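Local coordinates for adenylation domain (Streptomyces sp., PDB 5N9X), which belongs to the ANL superfamily of AMP-binding enzymes and holds ATP and threonine in pockets built from its N-terminal and C-terminal parts, at residues W219-L222 against E227-V230; T257-G262 against L508-N513; A487-V492 against M497-Y502. All blocks are in the same frame, centred on the assembly; numbering follows the deposited sequence.

Interaction 1: W219-L222 against E227-V230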
loop_
_atom_site.group_PDB
_atom_site.type_symbol
_atom_site.label_atom_id
_atom_site.label_comp_id
_atom_site.label_asym_id
_atom_site.label_seq_id
_atom_site.Cartn_x
_atom_site.Cartn_y
_atom_site.Cartn_z
ATOM N N TRP A 219 -4.553 -8.921 -8.449
ATOM C CA TRP A 219 -5.079 -10.247 -8.192
ATOM C C TRP A 219 -6.557 -10.218 -7.825
ATOM O O TRP A 219 -7.261 -11.207 -8.032
ATOM C CB TRP A 219 -4.227 -10.927 -7.126
ATOM C CG TRP A 219 -2.960 -11.321 -7.772
ATOM C CD1 TRP A 219 -1.726 -10.743 -7.605
ATOM C CD2 TRP A 219 -2.798 -12.325 -8.773
ATOM N NE1 TRP A 219 -0.813 -11.348 -8.415
ATOM C CE2 TRP A 219 -1.434 -12.327 -9.141
ATOM C CE3 TRP A 219 -3.669 -13.232 -9.389
ATOM C CZ2 TRP A 219 -0.920 -13.206 -10.111
ATOM C CZ3 TRP A 219 -3.161 -14.105 -10.337
ATOM C CH2 TRP A 219 -1.804 -14.089 -10.691
ATOM N N GLY A 220 -7.031 -9.095 -7.314
ATOM C CA GLY A 220 -8.463 -8.873 -7.192
ATOM C C GLY A 220 -9.131 -9.192 -8.525
ATOM O O GLY A 220 -10.082 -9.973 -8.593
ATOM N N ALA A 221 -8.577 -8.616 -9.590
ATOM C CA ALA A 221 -9.076 -8.810 -10.946
ATOM C C ALA A 221 -8.772 -10.181 -11.539
ATOM O O ALA A 221 -9.672 -10.891 -11.986
ATOM C CB ALA A 221 -8.509 -7.737 -11.851
ATOM N N LEU A 222 -7.500 -10.540 -11.572
ATOM C CA LEU A 222 -7.045 -11.700 -12.314
ATOM C C LEU A 222 -7.431 -13.050 -11.681
ATOM O O LEU A 222 -7.404 -14.088 -12.357
ATOM C CB LEU A 222 -5.529 -11.620 -12.484
ATOM C CG LEU A 222 -4.923 -10.611 -13.475
ATOM C CD1 LEU A 222 -3.464 -10.961 -13.736
ATOM C CD2 LEU A 222 -5.724 -10.485 -14.791
ATOM N N GLU A 227 -11.938 -7.686 -14.974
ATOM C CA GLU A 227 -11.068 -6.884 -15.812
ATOM C C GLU A 227 -10.135 -5.993 -14.988
ATOM O O GLU A 227 -10.564 -5.403 -13.989
ATOM C CB GLU A 227 -11.927 -6.025 -16.736
ATOM C CG GLU A 227 -11.201 -5.365 -17.855
ATOM C CD GLU A 227 -12.143 -4.526 -18.686
ATOM O OE1 GLU A 227 -13.255 -5.002 -18.995
ATOM O OE2 GLU A 227 -11.799 -3.368 -18.967
ATOM N N LEU A 228 -8.873 -5.897 -15.408
ATOM C CA LEU A 228 -7.912 -4.988 -14.784
ATOM C C LEU A 228 -7.650 -3.776 -15.696
ATOM O O LEU A 228 -7.006 -3.884 -16.746
ATOM C CB LEU A 228 -6.595 -5.717 -14.464
ATOM C CG LEU A 228 -5.501 -4.886 -13.767
ATOM C CD1 LEU A 228 -5.956 -4.387 -12.399
ATOM C CD2 LEU A 228 -4.187 -5.663 -13.611
ATOM N N VAL A 229 -8.153 -2.622 -15.295
ATOM C CA VAL A 229 -7.939 -1.401 -16.052
ATOM C C VAL A 229 -6.604 -0.735 -15.662
ATOM O O VAL A 229 -6.441 -0.285 -14.531
ATOM C CB VAL A 229 -9.106 -0.442 -15.837
ATOM C CG1 VAL A 229 -8.933 0.808 -16.673
ATOM C CG2 VAL A 229 -10.409 -1.150 -16.175
ATOM N N VAL A 230 -5.649 -0.683 -16.585
ATOM C CA VAL A 230 -4.321 -0.165 -16.245
ATOM C C VAL A 230 -4.297 1.340 -16.407
ATOM O O VAL A 230 -4.609 1.836 -17.482
ATOM C CB VAL A 230 -3.208 -0.781 -17.119
ATOM C CG1 VAL A 230 -1.853 -0.101 -16.840
ATOM C CG2 VAL A 230 -3.117 -2.274 -16.886
#

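Interaction 2: T257-G262 against L508-N513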
loop_
_atom_site.group_PDB
_atom_site.type_symbol
_atom_site.label_atom_id
_atom_site.label_comp_id
_atom_site.label_asym_id
_atom_site.label_seq_id
_atom_site.Cartn_x
_atom_site.Cartn_y
_atom_site.Cartn_z
ATOM N N THR A 257 -5.572 5.463 -1.307
ATOM C CA THR A 257 -5.183 5.942 0.002
ATOM C C THR A 257 -6.129 7.075 0.359
ATOM O O THR A 257 -6.769 7.636 -0.515
ATOM C CB THR A 257 -3.755 6.404 0.039
ATOM O OG1 THR A 257 -3.620 7.488 -0.870
ATOM C CG2 THR A 257 -2.832 5.256 -0.349
ATOM N N PRO A 258 -6.250 7.384 1.654
ATOM C CA PRO A 258 -7.108 8.528 1.974
ATOM C C PRO A 258 -6.645 9.828 1.301
ATOM O O PRO A 258 -7.506 10.549 0.804
ATOM C CB PRO A 258 -7.032 8.597 3.505
ATOM C CG PRO A 258 -6.852 7.128 3.906
ATOM C CD PRO A 258 -5.909 6.587 2.845
ATOM N N THR A 259 -5.349 10.096 1.235
ATOM C CA THR A 259 -4.833 11.278 0.540
ATOM C C THR A 259 -5.290 11.341 -0.916
ATOM O O THR A 259 -5.744 12.386 -1.395
ATOM C CB THR A 259 -3.283 11.306 0.575
ATOM O OG1 THR A 259 -2.854 11.323 1.936
ATOM C CG2 THR A 259 -2.717 12.526 -0.168
ATOM N N ALA A 260 -5.178 10.213 -1.611
ATOM C CA ALA A 260 -5.586 10.106 -3.004
ATOM C C ALA A 260 -7.094 10.321 -3.172
ATOM O O ALA A 260 -7.529 11.003 -4.106
ATOM C CB ALA A 260 -5.173 8.743 -3.565
ATOM N N PHE A 261 -7.873 9.725 -2.270
ATOM C CA PHE A 261 -9.327 9.822 -2.287
ATOM C C PHE A 261 -9.835 11.249 -1.978
ATOM O O PHE A 261 -10.818 11.692 -2.545
ATOM C CB PHE A 261 -9.927 8.811 -1.295
ATOM C CG PHE A 261 -11.409 8.945 -1.106
ATOM C CD1 PHE A 261 -12.293 8.338 -1.997
ATOM C CD2 PHE A 261 -11.925 9.664 -0.029
ATOM C CE1 PHE A 261 -13.675 8.455 -1.837
ATOM C CE2 PHE A 261 -13.294 9.796 0.140
ATOM C CZ PHE A 261 -14.180 9.186 -0.778
ATOM N N GLY A 262 -9.175 11.962 -1.070
ATOM C CA GLY A 262 -9.575 13.328 -0.793
ATOM C C GLY A 262 -9.487 14.163 -2.065
ATOM O O GLY A 262 -10.409 14.885 -2.425
ATOM N N LEU A 508 4.072 18.137 -0.439
ATOM C CA LEU A 508 4.938 17.312 0.389
ATOM C C LEU A 508 5.612 16.291 -0.525
ATOM O O LEU A 508 4.991 15.817 -1.481
ATOM C CB LEU A 508 4.146 16.614 1.495
ATOM C CG LEU A 508 3.565 17.497 2.604
ATOM C CD1 LEU A 508 2.811 16.676 3.630
ATOM C CD2 LEU A 508 4.630 18.357 3.274
ATOM N N PRO A 509 6.888 15.960 -0.252
ATOM C CA PRO A 509 7.565 14.901 -1.004
ATOM C C PRO A 509 6.912 13.558 -0.748
ATOM O O PRO A 509 6.419 13.346 0.361
ATOM C CB PRO A 509 8.997 14.940 -0.459
ATOM C CG PRO A 509 8.863 15.520 0.901
ATOM C CD PRO A 509 7.782 16.557 0.760
ATOM N N ARG A 510 6.935 12.675 -1.747
ATOM C CA ARG A 510 6.151 11.443 -1.744
ATOM C C ARG A 510 6.997 10.221 -2.064
ATOM O O ARG A 510 7.700 10.219 -3.074
ATOM C CB ARG A 510 5.040 11.527 -2.792
ATOM C CG ARG A 510 4.045 12.652 -2.658
ATOM C CD ARG A 510 3.075 12.487 -1.518
ATOM N NE ARG A 510 2.185 13.639 -1.460
ATOM C CZ ARG A 510 1.342 13.877 -0.466
ATOM N NH1 ARG A 510 1.235 13.013 0.531
ATOM N NH2 ARG A 510 0.586 14.963 -0.481
ATOM N N THR A 511 6.906 9.182 -1.224
ATOM C CA THR A 511 7.390 7.848 -1.584
ATOM C C THR A 511 6.427 7.255 -2.636
ATOM O O THR A 511 5.315 7.754 -2.805
ATOM C CB THR A 511 7.507 6.915 -0.353
ATOM O OG1 THR A 511 6.408 7.142 0.523
ATOM C CG2 THR A 511 8.797 7.182 0.420
ATOM N N ILE A 512 6.851 6.215 -3.352
ATOM C CA ILE A 512 6.116 5.759 -4.538
ATOM C C ILE A 512 4.717 5.200 -4.237
ATOM O O ILE A 512 3.899 5.067 -5.148
ATOM C CB ILE A 512 6.919 4.692 -5.318
ATOM C CG1 ILE A 512 7.273 3.537 -4.411
ATOM C CG2 ILE A 512 8.172 5.289 -5.937
ATOM C CD1 ILE A 512 8.215 2.552 -5.048
ATOM N N ASN A 513 4.448 4.883 -2.972
ATOM C CA ASN A 513 3.118 4.486 -2.527
ATOM C C ASN A 513 2.180 5.674 -2.286
ATOM O O ASN A 513 1.103 5.512 -1.702
ATOM C CB ASN A 513 3.210 3.662 -1.235
ATOM C CG ASN A 513 3.789 4.453 -0.046
ATOM O OD1 ASN A 513 4.098 5.647 -0.150
ATOM N ND2 ASN A 513 3.938 3.773 1.090
#

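Interaction 3: A487-V492 against M497-Y502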
loop_
_atom_site.group_PDB
_atom_site.type_symbol
_atom_site.label_atom_id
_atom_site.label_comp_id
_atom_site.label_asym_id
_atom_site.label_seq_id
_atom_site.Cartn_x
_atom_site.Cartn_y
_atom_site.Cartn_z
ATOM N N ALA A 487 -0.744 31.245 15.045
ATOM C CA ALA A 487 -1.789 31.891 15.842
ATOM C C ALA A 487 -3.004 30.997 16.035
ATOM O O ALA A 487 -3.582 30.960 17.111
ATOM C CB ALA A 487 -2.219 33.202 15.191
ATOM N N HIS A 488 -3.394 30.290 14.975
ATOM C CA HIS A 488 -4.517 29.349 15.045
ATOM C C HIS A 488 -4.258 28.138 15.936
ATOM O O HIS A 488 -5.118 27.732 16.713
ATOM C CB HIS A 488 -4.895 28.858 13.648
ATOM C CG HIS A 488 -5.837 27.695 13.659
ATOM N ND1 HIS A 488 -7.187 27.828 13.916
ATOM C CD2 HIS A 488 -5.623 26.374 13.447
ATOM C CE1 HIS A 488 -7.759 26.639 13.864
ATOM N NE2 HIS A 488 -6.835 25.741 13.579
ATOM N N VAL A 489 -3.078 27.549 15.793
ATOM C CA VAL A 489 -2.695 26.363 16.541
ATOM C C VAL A 489 -2.550 26.636 18.051
ATOM O O VAL A 489 -2.749 25.730 18.880
ATOM C CB VAL A 489 -1.389 25.795 15.936
ATOM C CG1 VAL A 489 -0.699 24.821 16.862
ATOM C CG2 VAL A 489 -1.688 25.142 14.587
ATOM N N LYS A 490 -2.226 27.887 18.411
ATOM C CA LYS A 490 -2.178 28.294 19.825
ATOM C C LYS A 490 -3.548 28.166 20.488
ATOM O O LYS A 490 -3.641 28.147 21.713
ATOM C CB LYS A 490 -1.680 29.740 20.024
ATOM C CG LYS A 490 -0.208 29.977 19.806
ATOM C CD LYS A 490 0.429 30.699 20.986
ATOM C CE LYS A 490 1.766 30.029 21.309
ATOM N NZ LYS A 490 2.230 30.218 22.718
ATOM N N THR A 491 -4.598 28.104 19.679
ATOM C CA THR A 491 -5.953 27.848 20.151
ATOM C C THR A 491 -6.162 26.388 20.493
ATOM O O THR A 491 -6.724 26.047 21.539
ATOM C CB THR A 491 -6.990 28.242 19.087
ATOM O OG1 THR A 491 -6.922 29.653 18.867
ATOM C CG2 THR A 491 -8.415 27.824 19.496
ATOM N N VAL A 492 -5.694 25.528 19.595
ATOM C CA VAL A 492 -6.088 24.132 19.563
ATOM C C VAL A 492 -5.260 23.253 20.485
ATOM O O VAL A 492 -5.742 22.246 20.996
ATOM C CB VAL A 492 -5.978 23.600 18.119
ATOM C CG1 VAL A 492 -6.924 22.432 17.895
ATOM C CG2 VAL A 492 -6.294 24.707 17.143
ATOM N N MET A 497 2.999 21.307 22.888
ATOM C CA MET A 497 2.685 20.589 21.657
ATOM C C MET A 497 2.709 21.469 20.418
ATOM O O MET A 497 2.393 20.998 19.333
ATOM C CB MET A 497 1.313 19.918 21.758
ATOM C CG MET A 497 1.291 18.622 22.559
ATOM S SD MET A 497 -0.375 17.946 22.620
ATOM C CE MET A 497 -0.404 16.940 21.130
ATOM N N GLN A 498 3.076 22.738 20.576
ATOM C CA GLN A 498 3.054 23.686 19.468
ATOM C C GLN A 498 4.373 23.685 18.714
ATOM O O GLN A 498 5.435 23.817 19.323
ATOM C CB GLN A 498 2.710 25.085 19.986
ATOM C CG GLN A 498 1.192 25.321 20.124
ATOM C CD GLN A 498 0.828 26.330 21.219
ATOM O OE1 GLN A 498 1.650 27.139 21.624
ATOM N NE2 GLN A 498 -0.414 26.286 21.686
ATOM N N PRO A 499 4.304 23.502 17.379
ATOM C CA PRO A 499 5.503 23.463 16.529
ATOM C C PRO A 499 6.324 24.735 16.659
ATOM O O PRO A 499 5.777 25.834 16.665
ATOM C CB PRO A 499 4.931 23.304 15.112
ATOM C CG PRO A 499 3.565 22.689 15.326
ATOM C CD PRO A 499 3.070 23.322 16.596
ATOM N N SER A 500 7.635 24.568 16.787
ATOM C CA SER A 500 8.551 25.678 17.009
ATOM C C SER A 500 8.891 26.402 15.719
ATOM O O SER A 500 9.268 27.569 15.736
ATOM C CB SER A 500 9.827 25.164 17.684
ATOM O OG SER A 500 10.955 25.881 17.226
ATOM N N GLN A 501 8.764 25.697 14.600
ATOM C CA GLN A 501 9.109 26.253 13.295
ATOM C C GLN A 501 8.162 25.677 12.244
ATOM O O GLN A 501 7.816 24.497 12.304
ATOM C CB GLN A 501 10.589 25.960 12.933
ATOM C CG GLN A 501 11.214 26.934 11.908
ATOM C CD GLN A 501 12.750 27.091 12.042
ATOM O OE1 GLN A 501 13.310 27.022 13.140
ATOM N NE2 GLN A 501 13.424 27.295 10.910
ATOM N N TYR A 502 7.724 26.510 11.301
ATOM C CA TYR A 502 6.797 26.084 10.240
ATOM C C TYR A 502 7.464 26.282 8.908
ATOM O O TYR A 502 8.105 27.308 8.703
ATOM C CB TYR A 502 5.493 26.893 10.276
ATOM C CG TYR A 502 4.639 26.590 11.467
ATOM C CD1 TYR A 502 4.750 27.348 12.622
ATOM C CD2 TYR A 502 3.704 25.560 11.439
ATOM C CE1 TYR A 502 3.979 27.085 13.718
ATOM C CE2 TYR A 502 2.919 25.291 12.546
ATOM C CZ TYR A 502 3.064 26.059 13.681
ATOM O OH TYR A 502 2.303 25.816 14.801
#

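Interaction 1: W219-L222 against E227-V230
Ala221 turns its methyl group straight at Leu228, and the two CB atoms meet at 3.8 Å. Both bonds from backbone to CB point across the contact, which lets helix and strand come close: the CA atoms of Ala221 and Leu228 are 5.5 Å apart. A single methyl suits this position, because the same Ala221 CB also lies 3.8 Å from Glu227 O and so rests on the strand's backbone as well as on a side chain. Leu228 touches through the root of its side chain. With CG anti to the backbone N (chi1 -178°), its branched apolar end is carried onward to other hydrophobic partners. Glu227 starts off on the far side of the strand, away from the helix, and a hydrogen bond there joins Glu227 OE2 and His38 ND1. The acid side chain is thus kept off the helix, which meets the leucine and the strand backbone. Helix 213-222 connects the parallel strands 202-205 and 227-230 in a beta-alpha-beta unit; Ala221 also packs on Trp203, and Leu228 sits between neighbouring strands, its bulk filling in against Leu37 of 35-39 and Leu205 of 202-205.

Interaction 2: T257-G262 against L508-N513
Thr257 and Asn513 meet where the N-cap of helix 258-271 faces the loop between strand 501-505 and helix 518-528 of the adenylation domain, whose sequence through Asn513 to Lys515 matches the A10 core motif of this family. The more buried part of this small contact is here. Thr257 is buried, and its CG2 lies 4.2 Å from Asn513 O, a van der Waals approach. Its other branch works at the same time: with OG1 between the backbone N and the carbonyl carbon (chi1 62°), the hydroxyl accepts from Ala260 N at 3.2 Å and caps the helix. Threonine suits the place because one branch caps and the other packs. The solvent side is formed by the exposed Arg510. Thr259 CG2 comes up obliquely to its guanidinium, 4.0 Å from Arg510 NH1 and 4.1 Å from Arg510 NH2, the two side chains approaching from opposite directions. No hydrogen bond joins them; Thr259 OG1 turns instead to Glu286 OE1, and Arg510 also touches Asp450 of strand 450-457. Asn513 lies near both bound ATP and threonine, and Lys515 lines the threonine pocket. Asn513 OD1 ties three residues of the loop together, accepting from Lys515 N and from Thr511 OG1, the latter at 2.8 Å with the donor tilted 33° from the carbonyl plane.

Interaction 3: A487-V492 against M497-Y502
Val489 holds CG1 anti to the backbone N (chi1 164°), and Gln498 holds CG anti to its carbonyl carbon (chi1 -84°); these turns let the two side chains slide past each other in opposite directions, with Val489 CG1 3.8 Å from Gln498 CG. The contact belongs to a beta-alpha-beta crossover of the C-terminal domain, in which helix 482-492 links the parallel strands 463-470 and 501-505. Branched and apolar, Val489 is well suited to the buried side of the helix: the same CG1 reaches Pro499 CD at 4.1 Å, and the valine also touches Val442 of helix 435-443. Pro499, a rigid ring, continues this apolar patch onto Val438. On the outer side, Lys490 crosses the Gln498 chain at about a right angle, and the aliphatic part of the lysine packs beside the amide, with Lys490 CG 3.8 Å from Gln498 OE1. Lys490 NZ stands 3.3 Å from Gln498 OE1, but the angle is too poor for a hydrogen bond. The amide's other end does find a partner, since Gln498 NE2 makes a weak hydrogen bond to Leu493 O. Tyr502 approaches the valine from the opposite direction, its phenol reaching from the strand to the helix until Tyr502 OH lies 3.8 Å from Val489 CG1.

Along the chain interaction 1 closes first; interaction 2 then joins residues nearly 250 positions apart, and interaction 3 is nested within the long loop that it closes. Interactions 1 and 3 are local, each packing a helix of a beta-alpha-beta unit on the chain that follows it, in separate sheets. They lie on opposite sides of the chain's centre, with their own centres about 45 Å apart. Interaction 2 is nearer the middle, about 21 Å from interaction 1 and about 24 Å from interaction 3, centre to centre. It alone joins the N-terminal part of the enzyme to the C-terminal part, bringing loop 508-513 to helix 258-271 beside the bound ATP and threonine.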